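Local coordinates for vanadium-dependent bromoperoxidase (Corallina officinalis, PDB 1QHB), which catalyses the vanadate-dependent bromination of organic substrates, using hydrogen peroxide and bromide and releasing water, at residues A160-M165 and G544-G549; I171-F176 and G234-Q239. One frame throughout, in Å; residues are numbered along the deposited sequence.

Contact 1: A160-M165 and G544-G549. With PO4 (phosphate ion), chain G.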
loop_
_atom_site.group_PDB
_atom_site.type_symbol
_atom_site.label_atom_id
_atom_site.label_comp_id
_atom_site.label_asym_id
_atom_site.label_seq_id
_atom_site.Cartn_x
_atom_site.Cartn_y
_atom_site.Cartn_z
ATOM N N ALA A 160 22.260 -41.798 -37.383
ATOM C CA ALA A 160 22.165 -43.168 -37.927
ATOM C C ALA A 160 20.705 -43.568 -38.021
ATOM O O ALA A 160 20.247 -44.051 -39.052
ATOM C CB ALA A 160 22.872 -44.184 -37.042
ATOM N N GLU A 161 19.972 -43.293 -36.903
ATOM C CA GLU A 161 18.553 -43.627 -36.913
ATOM C C GLU A 161 17.782 -42.878 -37.967
ATOM O O GLU A 161 16.875 -43.479 -38.586
ATOM C CB GLU A 161 17.975 -43.371 -35.519
ATOM C CG GLU A 161 16.449 -43.507 -35.454
ATOM C CD GLU A 161 15.963 -43.320 -34.035
ATOM O OE1 GLU A 161 16.200 -42.196 -33.536
ATOM O OE2 GLU A 161 15.374 -44.275 -33.485
ATOM N N LEU A 162 18.077 -41.619 -38.244
ATOM C CA LEU A 162 17.345 -40.861 -39.269
ATOM C C LEU A 162 17.680 -41.316 -40.670
ATOM O O LEU A 162 16.798 -41.210 -41.564
ATOM C CB LEU A 162 17.674 -39.354 -39.214
ATOM C CG LEU A 162 17.294 -38.598 -37.951
ATOM C CD1 LEU A 162 17.692 -37.133 -38.002
ATOM C CD2 LEU A 162 15.810 -38.737 -37.684
ATOM N N TYR A 163 18.941 -41.679 -40.928
ATOM C CA TYR A 163 19.284 -42.166 -42.289
ATOM C C TYR A 163 18.581 -43.497 -42.545
ATOM O O TYR A 163 18.036 -43.761 -43.625
ATOM C CB TYR A 163 20.790 -42.399 -42.409
ATOM C CG TYR A 163 21.602 -41.184 -42.845
ATOM C CD1 TYR A 163 21.548 -40.709 -44.138
ATOM C CD2 TYR A 163 22.500 -40.608 -41.982
ATOM C CE1 TYR A 163 22.289 -39.624 -44.565
ATOM C CE2 TYR A 163 23.272 -39.532 -42.375
ATOM C CZ TYR A 163 23.144 -39.048 -43.652
ATOM O OH TYR A 163 23.910 -37.964 -44.005
ATOM N N LEU A 164 18.481 -44.365 -41.572
ATOM C CA LEU A 164 17.803 -45.657 -41.727
ATOM C C LEU A 164 16.304 -45.480 -41.878
ATOM O O LEU A 164 15.680 -46.224 -42.656
ATOM C CB LEU A 164 18.126 -46.611 -40.581
ATOM C CG LEU A 164 19.601 -47.044 -40.630
ATOM C CD1 LEU A 164 20.038 -47.504 -39.266
ATOM C CD2 LEU A 164 19.782 -48.175 -41.672
ATOM N N MET A 165 15.733 -44.439 -41.238
ATOM C CA MET A 165 14.315 -44.197 -41.411
ATOM C C MET A 165 14.094 -43.730 -42.846
ATOM O O MET A 165 13.088 -44.078 -43.406
ATOM C CB MET A 165 13.778 -43.109 -40.511
ATOM C CG MET A 165 13.646 -43.556 -39.063
ATOM S SD MET A 165 13.329 -42.065 -38.090
ATOM C CE MET A 165 12.695 -42.844 -36.599
ATOM N N GLY A 544 6.892 -39.241 -36.265
ATOM C CA GLY A 544 6.628 -38.993 -37.686
ATOM C C GLY A 544 7.512 -37.857 -38.218
ATOM O O GLY A 544 7.855 -37.885 -39.398
ATOM N N ARG A 545 7.850 -36.802 -37.432
ATOM C CA ARG A 545 8.629 -35.679 -37.949
ATOM C C ARG A 545 10.077 -36.110 -38.211
ATOM O O ARG A 545 10.715 -35.752 -39.213
ATOM C CB ARG A 545 8.600 -34.428 -37.070
ATOM C CG ARG A 545 7.211 -33.890 -36.712
ATOM C CD ARG A 545 6.556 -33.239 -37.906
ATOM N NE ARG A 545 7.235 -31.975 -38.145
ATOM C CZ ARG A 545 7.027 -31.170 -39.206
ATOM N NH1 ARG A 545 6.132 -31.555 -40.077
ATOM N NH2 ARG A 545 7.725 -30.061 -39.288
ATOM N N ASN A 546 10.566 -37.038 -37.420
ATOM C CA ASN A 546 11.858 -37.668 -37.545
ATOM C C ASN A 546 11.905 -38.521 -38.803
ATOM O O ASN A 546 12.833 -38.365 -39.601
ATOM C CB ASN A 546 12.115 -38.574 -36.330
ATOM C CG ASN A 546 12.307 -37.820 -35.032
ATOM O OD1 ASN A 546 12.030 -36.646 -34.955
ATOM N ND2 ASN A 546 12.776 -38.469 -33.965
ATOM N N MET A 547 10.816 -39.252 -39.065
ATOM C CA MET A 547 10.707 -40.086 -40.272
ATOM C C MET A 547 10.688 -39.248 -41.533
ATOM O O MET A 547 11.112 -39.663 -42.609
ATOM C CB MET A 547 9.408 -40.893 -40.132
ATOM C CG MET A 547 9.576 -42.049 -39.115
ATOM S SD MET A 547 7.970 -42.823 -38.853
ATOM C CE MET A 547 8.545 -44.270 -37.930
ATOM N N ALA A 548 10.227 -37.982 -41.410
ATOM C CA ALA A 548 10.243 -37.066 -42.556
ATOM C C ALA A 548 11.639 -36.477 -42.669
ATOM O O ALA A 548 11.942 -35.949 -43.716
ATOM C CB ALA A 548 9.218 -35.957 -42.454
ATOM N N GLY A 549 12.455 -36.623 -41.625
ATOM C CA GLY A 549 13.859 -36.119 -41.714
ATOM C C GLY A 549 14.024 -34.745 -41.069
ATOM O O GLY A 549 15.086 -34.130 -41.232
HETATM P P PO4 G . 8.202 -28.700 -36.102
HETATM O O1 PO4 G . 9.191 -29.005 -37.172
HETATM O O2 PO4 G . 7.550 -29.936 -35.583
HETATM O O3 PO4 G . 7.188 -27.775 -36.633
HETATM O O4 PO4 G . 8.983 -28.054 -34.982
HETATM O O HOH W 1 13.609 -40.894 -33.634
HETATM O O HOH W 2 14.376 -39.438 -41.818
#
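The vanadate pocket of this haloperoxidase draws on the last turn of helix 530-548, and on that turn Asn546 and Met547 meet Leu162 and Met165 of helix 153-167. The axes of 160-165 and 544-548 cross at -76°, 9.0 Å apart at closest approach. A few side-chain ends carry the buried interface. Leu162 lays CD2 across Asn546, 3.6 Å from its backbone O and nearly as close to CB. Met165 starts beside its own backbone N and then runs extended (chi2 169°), which carries SD across to the Asn546 backbone. There Met165 SD lies 3.9 Å from Met547 CG, the two thioether chains crossing at about a right angle.

No hydrogen bond joins the segments directly; buried water does the polar work. One water lies between the carbonyls of Leu162 and Asn546, 2.9 Å from Asn546 O, although it has more acceptors around it than protons to give. A second accepts from Asn546 ND2 at 2.6 Å and donates weakly to Glu161 OE1, while Glu161 OE2 forms a salt bridge with Arg215. Asn546 O also takes the N-H of Gly549 at 2.7 Å, part of the Schellman motif in which the glycine, with positive phi, ends the helix.

Arg545 leaves the same turn for the anion. Its chain bends at chi2 and chi3, and NH2 donates to phosphate O1, which lies at the guanidinium edge and in its plane, at 2.8 Å (N-H...O 161°), whereas NE reaches O2 only weakly. Lys398, Arg406, Ser483, Gly484, His485 and His551 also bind this phosphate, which occupies the vanadate site. Consecutive residues thus divide the chemistry: Arg545 grips the oxyanion through N-H donors, and Asn546 meets the neighbouring helix through apolar contact and bridging water.

Contact 2: I171-F176 and G234-Q239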
loop_
_atom_site.group_PDB
_atom_site.type_symbol
_atom_site.label_atom_id
_atom_site.label_comp_id
_atom_site.label_asym_id
_atom_site.label_seq_id
_atom_site.Cartn_x
_atom_site.Cartn_y
_atom_site.Cartn_z
ATOM N N ILE A 171 8.681 -49.053 -46.348
ATOM C CA ILE A 171 8.401 -50.271 -45.618
ATOM C C ILE A 171 7.088 -50.100 -44.863
ATOM O O ILE A 171 6.839 -49.045 -44.254
ATOM C CB ILE A 171 9.552 -50.530 -44.633
ATOM C CG1 ILE A 171 10.771 -50.993 -45.454
ATOM C CG2 ILE A 171 9.201 -51.597 -43.615
ATOM C CD1 ILE A 171 12.011 -51.286 -44.648
ATOM N N GLU A 172 6.253 -51.144 -44.840
ATOM C CA GLU A 172 5.008 -51.130 -44.144
ATOM C C GLU A 172 5.135 -51.465 -42.671
ATOM O O GLU A 172 5.754 -52.463 -42.320
ATOM C CB GLU A 172 3.992 -52.147 -44.743
ATOM C CG GLU A 172 3.748 -51.818 -46.203
ATOM C CD GLU A 172 2.699 -52.676 -46.871
ATOM O OE1 GLU A 172 1.926 -53.401 -46.223
ATOM O OE2 GLU A 172 2.593 -52.582 -48.106
ATOM N N PHE A 173 4.473 -50.687 -41.816
ATOM C CA PHE A 173 4.509 -50.988 -40.387
ATOM C C PHE A 173 4.115 -52.429 -40.075
ATOM O O PHE A 173 4.755 -53.124 -39.283
ATOM C CB PHE A 173 3.526 -50.068 -39.652
ATOM C CG PHE A 173 4.035 -48.654 -39.579
ATOM C CD1 PHE A 173 5.137 -48.377 -38.791
ATOM C CD2 PHE A 173 3.429 -47.641 -40.286
ATOM C CE1 PHE A 173 5.636 -47.085 -38.715
ATOM C CE2 PHE A 173 3.908 -46.339 -40.166
ATOM C CZ PHE A 173 5.005 -46.071 -39.410
ATOM N N SER A 174 3.073 -52.962 -40.714
ATOM C CA SER A 174 2.647 -54.320 -40.460
ATOM C C SER A 174 3.611 -55.372 -40.973
ATOM O O SER A 174 3.332 -56.556 -40.771
ATOM C CB SER A 174 1.267 -54.545 -41.117
ATOM O OG SER A 174 0.264 -53.849 -40.405
ATOM N N GLU A 175 4.668 -55.049 -41.663
ATOM C CA GLU A 175 5.609 -55.987 -42.230
ATOM C C GLU A 175 7.020 -55.835 -41.715
ATOM O O GLU A 175 7.965 -56.258 -42.379
ATOM C CB GLU A 175 5.622 -55.798 -43.765
ATOM C CG GLU A 175 4.280 -56.249 -44.338
ATOM C CD GLU A 175 4.215 -56.220 -45.859
ATOM O OE1 GLU A 175 4.973 -55.462 -46.482
ATOM O OE2 GLU A 175 3.361 -56.952 -46.417
ATOM N N PHE A 176 7.190 -55.236 -40.541
ATOM C CA PHE A 176 8.501 -55.066 -39.939
ATOM C C PHE A 176 9.147 -56.420 -39.655
ATOM O O PHE A 176 10.365 -56.566 -39.647
ATOM C CB PHE A 176 8.358 -54.316 -38.607
ATOM C CG PHE A 176 8.508 -52.836 -38.662
ATOM C CD1 PHE A 176 8.202 -52.107 -39.791
ATOM C CD2 PHE A 176 8.929 -52.150 -37.524
ATOM C CE1 PHE A 176 8.349 -50.730 -39.848
ATOM C CE2 PHE A 176 9.081 -50.787 -37.562
ATOM C CZ PHE A 176 8.782 -50.078 -38.705
ATOM N N GLY A 234 2.302 -53.552 -27.888
ATOM C CA GLY A 234 1.323 -53.677 -28.971
ATOM C C GLY A 234 1.836 -53.086 -30.267
ATOM O O GLY A 234 3.027 -52.869 -30.530
ATOM N N PRO A 235 0.898 -52.899 -31.182
ATOM C CA PRO A 235 1.196 -52.369 -32.496
ATOM C C PRO A 235 1.873 -51.014 -32.442
ATOM O O PRO A 235 1.715 -50.250 -31.490
ATOM C CB PRO A 235 -0.132 -52.319 -33.217
ATOM C CG PRO A 235 -1.054 -53.159 -32.403
ATOM C CD PRO A 235 -0.552 -53.126 -30.992
ATOM N N TYR A 236 2.579 -50.709 -33.530
ATOM C CA TYR A 236 3.340 -49.486 -33.634
ATOM C C TYR A 236 2.398 -48.288 -33.551
ATOM O O TYR A 236 2.699 -47.303 -32.896
ATOM C CB TYR A 236 4.073 -49.502 -34.996
ATOM C CG TYR A 236 5.012 -48.316 -35.051
ATOM C CD1 TYR A 236 4.513 -47.055 -35.314
ATOM C CD2 TYR A 236 6.363 -48.445 -34.809
ATOM C CE1 TYR A 236 5.321 -45.941 -35.324
ATOM C CE2 TYR A 236 7.194 -47.318 -34.846
ATOM C CZ TYR A 236 6.666 -46.088 -35.072
ATOM O OH TYR A 236 7.436 -44.950 -35.080
ATOM N N LEU A 237 1.333 -48.316 -34.370
ATOM C CA LEU A 237 0.401 -47.216 -34.480
ATOM C C LEU A 237 -0.699 -47.254 -33.424
ATOM O O LEU A 237 -1.307 -48.259 -33.048
ATOM C CB LEU A 237 -0.261 -47.151 -35.853
ATOM C CG LEU A 237 0.692 -46.884 -37.028
ATOM C CD1 LEU A 237 -0.010 -47.192 -38.337
ATOM C CD2 LEU A 237 1.199 -45.452 -37.065
ATOM N N SER A 238 -0.914 -46.044 -32.889
ATOM C CA SER A 238 -1.912 -45.868 -31.858
ATOM C C SER A 238 -3.216 -46.263 -32.486
ATOM O O SER A 238 -3.491 -45.857 -33.643
ATOM C CB SER A 238 -1.935 -44.365 -31.460
ATOM O OG SER A 238 -3.083 -44.131 -30.625
ATOM N N GLN A 239 -4.142 -46.853 -31.724
ATOM C CA GLN A 239 -5.457 -47.149 -32.275
ATOM C C GLN A 239 -6.122 -45.872 -32.763
ATOM O O GLN A 239 -6.935 -45.849 -33.693
ATOM C CB GLN A 239 -6.387 -47.756 -31.181
ATOM C CG GLN A 239 -5.872 -49.101 -30.643
ATOM C CD GLN A 239 -5.834 -50.127 -31.785
ATOM O OE1 GLN A 239 -6.878 -50.489 -32.345
ATOM N NE2 GLN A 239 -4.602 -50.495 -32.105
#
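Phe173 and Tyr236 form the dense part of this contact, an offset stack with ring centroids 4.6 Å apart and planes inclined by 28°. The tilt brings Phe173 CE1 closest, 3.5 Å above the tyrosine plane and displaced toward the rim, where it is 3.6 Å from Tyr236 CD1. The first torsions differ: Phe173 places CG beside its backbone N (chi1 -73°), while Tyr236 swings its ring to the far side from the nitrogen (chi1 -173°), and each ring projects into the gap between two backbones that stay 7.0 Å apart at their nearest CA atoms, those of Phe173 and Tyr236. Leu237 approaches the phenylalanine from the tyrosine's side, its CD2 over the outer part of that face and its CD1 4.0 Å from Phe173 CD2.

Both segments are loops rather than regular elements of this largely helical fold. A short 3-10 turn at Phe173 and Ser174 presents the aromatic ring, and it is closed by Glu175 N bonding to Glu172 O at 2.9 Å. Tyr236 is fixed at its far end by a hydrogen bond from OH to Phe224 O, and its side chain also packs on Ile543 of helix 530-548.

Away from the stack the association thins quickly. Tyr236 and Leu237 are buried, but Phe173 itself is partly exposed, as are the neighbouring Ser174 and Pro235. Phe176 approaches only marginally, and across the segments there is no hydrogen bond to reinforce the apolar contact; Ser174 OG instead bonds to Val512 O, and Pro235 O accepts from Lys536 NZ.

Along the chain the segments run 160-165, 171-176, 234-239 and 544-549, so contact 2 is nested within the much longer loop closed by contact 1. Their centres are 16 Å apart, and helix 530-548 relates them: contact 1 lies at its C-terminal end, while the loops of contact 2 pack against its flank. Met547 belongs to both neighbourhoods, its CE reaching within 4.1 Å of Phe173 CE1 and its side chain also touching Tyr236. Just beyond helix 153-167, Arg169 NE bonds to Met547 O at this helix end. Parts distant in sequence therefore converge on the helix that carries Arg545 into the oxyanion pocket.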